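Long-range contact in GrpB family protein (Enterococcus faecalis, PDB 2NRK), which is of unknown function but belongs to the GrpB (UPF0157) family and is probably related to nucleotidyltransferases: residues P52-I63 with R99-F108. Residues are numbered along the deposited sequence; the frame is centred on the assembly and turned at random.
Sequences PIIDFLVIVEEI and RTHHVHIYQF
The Asp55 carboxylate leans diagonally past its register partner His102 to reach His104, on the same face of two adjacent parallel strands, 54-60 and 101-107, inside a mixed five-stranded sheet consistent with the nucleotidyltransferase-like clan of the GrpB family. His104 NE2 donates an almost straight bond to Asp55 OD1 (3.0 Å, 169°), with the oxygen close to the imidazole plane but met on the anti side of a carboxylate turned 40° from the ring. The same OD1 also accepts from a water that touches His102 ND1, so OD1 is linked to His104 directly and to His102 through water. Ile53 CG2 sits over the centre of the His102 ring, 3.6 Å from its centroid, as a CH-pi contact. Arg99 NH1 donates to His102 NE2 at 2.9 Å from a position tilted out of the imidazole plane. Farther along this face, Leu57 CD1 reaches the edge of the Tyr106 ring at CD2 (3.4 Å), the two side chains crossing at about a right angle; the Tyr106 hydroxyl bonds to His117. The other face is mostly apolar: Phe56 meets His101 rim to rim, its CE2 3.6 Å from His101 CD2, while Val58 touches Val103 and Ile105. Helix 14-30 covers Phe56 and Val58 there. The parallel backbone ladder runs from the Ile54 N to Thr100 O bond to that of Phe108 N with Val60 O. From the last residue of strand 101-107, the extended Gln107 side chain reaches the loop after Val60, where Ile63 N meets a lone pair of Gln107 OE1 in the amide carbonyl plane at 2.8 Å.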
loop_
_atom_site.group_PDB
_atom_site.type_symbol
_atom_site.label_atom_id
_atom_site.label_comp_id
_atom_site.label_asym_id
_atom_site.label_seq_id
_atom_site.Cartn_x
_atom_site.Cartn_y
_atom_site.Cartn_z
ATOM N N PRO A 52 -11.228 17.776 -17.832
ATOM C CA PRO A 52 -11.152 18.682 -16.676
ATOM C C PRO A 52 -12.125 18.294 -15.570
ATOM O O PRO A 52 -13.046 19.070 -15.232
ATOM C CB PRO A 52 -11.523 20.039 -17.276
ATOM C CG PRO A 52 -12.393 19.726 -18.401
ATOM C CD PRO A 52 -11.927 18.402 -18.975
ATOM N N ILE A 53 -11.941 17.082 -15.053
ATOM C CA ILE A 53 -12.728 16.547 -13.949
ATOM C C ILE A 53 -11.708 16.176 -12.870
ATOM O O ILE A 53 -10.799 15.367 -13.112
ATOM C CB ILE A 53 -13.503 15.262 -14.344
ATOM C CG1 ILE A 53 -14.450 15.554 -15.525
ATOM C CG2 ILE A 53 -14.279 14.726 -13.153
ATOM C CD1 ILE A 53 -15.134 14.308 -16.063
ATOM N N ILE A 54 -11.835 16.799 -11.703
ATOM C CA ILE A 54 -10.841 16.590 -10.650
ATOM C C ILE A 54 -11.214 15.325 -9.886
ATOM O O ILE A 54 -12.339 15.226 -9.378
ATOM C CB ILE A 54 -10.789 17.762 -9.636
ATOM C CG1 ILE A 54 -10.670 19.152 -10.307
ATOM C CG2 ILE A 54 -9.651 17.544 -8.614
ATOM C CD1 ILE A 54 -9.419 19.345 -11.131
ATOM N N ASP A 55 -10.268 14.387 -9.791
ATOM C CA ASP A 55 -10.442 13.178 -8.967
ATOM C C ASP A 55 -9.819 13.322 -7.592
ATOM O O ASP A 55 -8.613 13.716 -7.469
ATOM C CB ASP A 55 -9.824 11.943 -9.635
ATOM C CG ASP A 55 -10.522 11.590 -10.925
ATOM O OD1 ASP A 55 -11.607 10.986 -10.854
ATOM O OD2 ASP A 55 -9.976 11.935 -12.006
ATOM N N PHE A 56 -10.609 12.955 -6.585
ATOM C CA PHE A 56 -10.224 12.969 -5.152
ATOM C C PHE A 56 -10.192 11.563 -4.589
ATOM O O PHE A 56 -11.135 10.768 -4.817
ATOM C CB PHE A 56 -11.223 13.793 -4.309
ATOM C CG PHE A 56 -11.368 15.214 -4.764
ATOM C CD1 PHE A 56 -10.730 16.240 -4.074
ATOM C CD2 PHE A 56 -12.117 15.529 -5.892
ATOM C CE1 PHE A 56 -10.804 17.572 -4.521
ATOM C CE2 PHE A 56 -12.207 16.854 -6.334
ATOM C CZ PHE A 56 -11.547 17.885 -5.647
ATOM N N LEU A 57 -9.090 11.243 -3.892
ATOM C CA LEU A 57 -8.981 9.987 -3.129
ATOM C C LEU A 57 -9.105 10.364 -1.666
ATOM O O LEU A 57 -8.294 11.125 -1.156
ATOM C CB LEU A 57 -7.639 9.296 -3.399
ATOM C CG LEU A 57 -7.367 8.017 -2.561
ATOM C CD1 LEU A 57 -8.437 6.943 -2.789
ATOM C CD2 LEU A 57 -5.984 7.430 -2.898
ATOM N N VAL A 58 -10.174 9.918 -1.036
ATOM C CA VAL A 58 -10.418 10.236 0.367
ATOM C C VAL A 58 -10.282 8.920 1.153
ATOM O O VAL A 58 -10.987 7.938 0.869
ATOM C CB VAL A 58 -11.842 10.825 0.553
ATOM C CG1 VAL A 58 -12.092 11.087 2.014
ATOM C CG2 VAL A 58 -12.006 12.120 -0.238
ATOM N N ILE A 59 -9.395 8.923 2.145
ATOM C CA ILE A 59 -9.125 7.720 2.931
ATOM C C ILE A 59 -9.680 7.966 4.320
ATOM O O ILE A 59 -9.338 8.977 4.957
ATOM C CB ILE A 59 -7.595 7.452 2.988
ATOM C CG1 ILE A 59 -7.052 7.326 1.563
ATOM C CG2 ILE A 59 -7.348 6.222 3.825
ATOM C CD1 ILE A 59 -5.503 7.309 1.541
ATOM N N VAL A 60 -10.552 7.070 4.780
ATOM C CA VAL A 60 -11.253 7.239 6.065
ATOM C C VAL A 60 -11.016 6.072 7.021
ATOM O O VAL A 60 -10.634 4.964 6.598
ATOM C CB VAL A 60 -12.814 7.408 5.864
ATOM C CG1 VAL A 60 -13.091 8.659 5.031
ATOM C CG2 VAL A 60 -13.440 6.139 5.219
ATOM N N GLU A 61 -11.264 6.312 8.312
ATOM C CA GLU A 61 -11.142 5.251 9.315
ATOM C C GLU A 61 -12.263 4.233 9.187
ATOM O O GLU A 61 -12.024 3.026 9.311
ATOM C CB GLU A 61 -11.122 5.847 10.726
ATOM C CG GLU A 61 -9.876 6.664 10.961
ATOM C CD GLU A 61 -9.585 6.922 12.442
ATOM O OE1 GLU A 61 -9.813 6.020 13.299
ATOM O OE2 GLU A 61 -9.109 8.046 12.716
ATOM N N GLU A 62 -13.484 4.732 8.948
ATOM C CA GLU A 62 -14.686 3.894 8.928
ATOM C C GLU A 62 -15.596 4.285 7.769
ATOM O O GLU A 62 -16.184 5.364 7.776
ATOM C CB GLU A 62 -15.487 4.065 10.213
ATOM C CG GLU A 62 -14.822 3.605 11.476
ATOM C CD GLU A 62 -15.745 3.797 12.659
ATOM O OE1 GLU A 62 -16.813 3.150 12.675
ATOM O OE2 GLU A 62 -15.415 4.627 13.532
ATOM N N ILE A 63 -15.710 3.397 6.789
ATOM C CA ILE A 63 -16.486 3.699 5.583
ATOM C C ILE A 63 -17.984 3.829 5.854
ATOM O O ILE A 63 -18.634 4.717 5.320
ATOM C CB ILE A 63 -16.174 2.732 4.404
ATOM C CG1 ILE A 63 -16.689 3.325 3.061
ATOM C CG2 ILE A 63 -16.721 1.340 4.617
ATOM C CD1 ILE A 63 -15.945 4.564 2.585
ATOM N N ARG A 99 -20.044 17.826 -15.350
ATOM C CA ARG A 99 -19.202 16.978 -14.497
ATOM C C ARG A 99 -17.889 17.697 -14.193
ATOM O O ARG A 99 -17.154 18.048 -15.128
ATOM C CB ARG A 99 -18.930 15.631 -15.161
ATOM C CG ARG A 99 -18.418 14.592 -14.208
ATOM C CD ARG A 99 -19.432 14.253 -13.083
ATOM N NE ARG A 99 -20.671 13.643 -13.581
ATOM C CZ ARG A 99 -20.783 12.373 -13.974
ATOM N NH1 ARG A 99 -19.724 11.548 -13.940
ATOM N NH2 ARG A 99 -21.959 11.923 -14.397
ATOM N N THR A 100 -17.586 17.872 -12.898
ATOM C CA THR A 100 -16.419 18.634 -12.476
ATOM C C THR A 100 -15.571 17.930 -11.396
ATOM O O THR A 100 -14.381 18.211 -11.281
ATOM C CB THR A 100 -16.821 20.028 -11.919
ATOM O OG1 THR A 100 -17.854 19.876 -10.912
ATOM C CG2 THR A 100 -17.333 20.928 -13.050
ATOM N N HIS A 101 -16.205 17.116 -10.558
ATOM C CA HIS A 101 -15.505 16.508 -9.391
ATOM C C HIS A 101 -15.960 15.064 -9.226
ATOM O O HIS A 101 -17.155 14.784 -9.258
ATOM C CB HIS A 101 -15.799 17.243 -8.071
ATOM C CG HIS A 101 -15.454 18.701 -8.071
ATOM N ND1 HIS A 101 -16.241 19.658 -8.681
ATOM C CD2 HIS A 101 -14.455 19.375 -7.461
ATOM C CE1 HIS A 101 -15.717 20.853 -8.475
ATOM N NE2 HIS A 101 -14.620 20.709 -7.752
ATOM N N HIS A 102 -15.007 14.151 -9.089
ATOM C CA HIS A 102 -15.300 12.728 -8.785
ATOM C C HIS A 102 -14.544 12.420 -7.488
ATOM O O HIS A 102 -13.340 12.710 -7.389
ATOM C CB HIS A 102 -14.779 11.811 -9.860
ATOM C CG HIS A 102 -15.605 11.823 -11.102
ATOM N ND1 HIS A 102 -15.161 11.288 -12.290
ATOM C CD2 HIS A 102 -16.842 12.315 -11.341
ATOM C CE1 HIS A 102 -16.101 11.428 -13.207
ATOM N NE2 HIS A 102 -17.133 12.044 -12.662
ATOM N N VAL A 103 -15.265 11.938 -6.485
ATOM C CA VAL A 103 -14.652 11.671 -5.177
ATOM C C VAL A 103 -14.720 10.193 -4.894
ATOM O O VAL A 103 -15.801 9.599 -4.940
ATOM C CB VAL A 103 -15.390 12.481 -4.061
ATOM C CG1 VAL A 103 -14.733 12.242 -2.695
ATOM C CG2 VAL A 103 -15.398 13.973 -4.397
ATOM N N HIS A 104 -13.563 9.594 -4.599
ATOM C CA HIS A 104 -13.462 8.140 -4.449
ATOM C C HIS A 104 -13.062 7.933 -2.992
ATOM O O HIS A 104 -11.922 8.258 -2.620
ATOM C CB HIS A 104 -12.336 7.585 -5.340
ATOM C CG HIS A 104 -12.426 8.006 -6.778
ATOM N ND1 HIS A 104 -12.946 7.191 -7.761
ATOM C CD2 HIS A 104 -12.096 9.168 -7.387
ATOM C CE1 HIS A 104 -12.903 7.826 -8.923
ATOM N NE2 HIS A 104 -12.397 9.029 -8.725
ATOM N N ILE A 105 -14.006 7.473 -2.174
ATOM C CA ILE A 105 -13.757 7.352 -0.737
ATOM C C ILE A 105 -13.548 5.869 -0.417
ATOM O O ILE A 105 -14.351 5.020 -0.799
ATOM C CB ILE A 105 -14.916 7.921 0.102
ATOM C CG1 ILE A 105 -15.252 9.361 -0.327
ATOM C CG2 ILE A 105 -14.550 7.927 1.581
ATOM C CD1 ILE A 105 -16.553 9.932 0.346
ATOM N N TYR A 106 -12.458 5.559 0.298
ATOM C CA TYR A 106 -12.218 4.176 0.713
ATOM C C TYR A 106 -11.800 4.115 2.183
ATOM O O TYR A 106 -11.236 5.064 2.717
ATOM C CB TYR A 106 -11.078 3.552 -0.080
ATOM C CG TYR A 106 -11.288 3.463 -1.582
ATOM C CD1 TYR A 106 -11.947 2.377 -2.158
ATOM C CD2 TYR A 106 -10.738 4.435 -2.410
ATOM C CE1 TYR A 106 -12.064 2.297 -3.591
ATOM C CE2 TYR A 106 -10.863 4.371 -3.794
ATOM C CZ TYR A 106 -11.509 3.319 -4.366
ATOM O OH TYR A 106 -11.542 3.297 -5.767
ATOM N N GLN A 107 -12.071 2.981 2.814
ATOM C CA GLN A 107 -11.563 2.742 4.158
ATOM C C GLN A 107 -10.047 2.480 4.111
ATOM O O GLN A 107 -9.532 1.937 3.124
ATOM C CB GLN A 107 -12.256 1.532 4.774
ATOM C CG GLN A 107 -12.138 1.484 6.281
ATOM C CD GLN A 107 -13.185 0.551 6.866
ATOM O OE1 GLN A 107 -14.304 0.968 7.164
ATOM N NE2 GLN A 107 -12.837 -0.719 6.981
ATOM N N PHE A 108 -9.347 2.865 5.177
ATOM C CA PHE A 108 -7.891 2.760 5.250
ATOM C C PHE A 108 -7.301 1.351 4.928
ATOM O O PHE A 108 -6.112 1.225 4.601
ATOM C CB PHE A 108 -7.416 3.120 6.669
ATOM C CG PHE A 108 -7.724 2.058 7.668
ATOM C CD1 PHE A 108 -9.001 1.975 8.222
ATOM C CD2 PHE A 108 -6.758 1.114 8.029
ATOM C CE1 PHE A 108 -9.319 0.985 9.137
ATOM C CE2 PHE A 108 -7.059 0.101 8.941
ATOM C CZ PHE A 108 -8.340 0.030 9.500
HETATM O O HOH W 1 -15.572 19.809 -16.314
HETATM O O HOH W 2 -13.508 20.360 -12.593
HETATM O O HOH W 3 -12.935 10.087 -12.923
#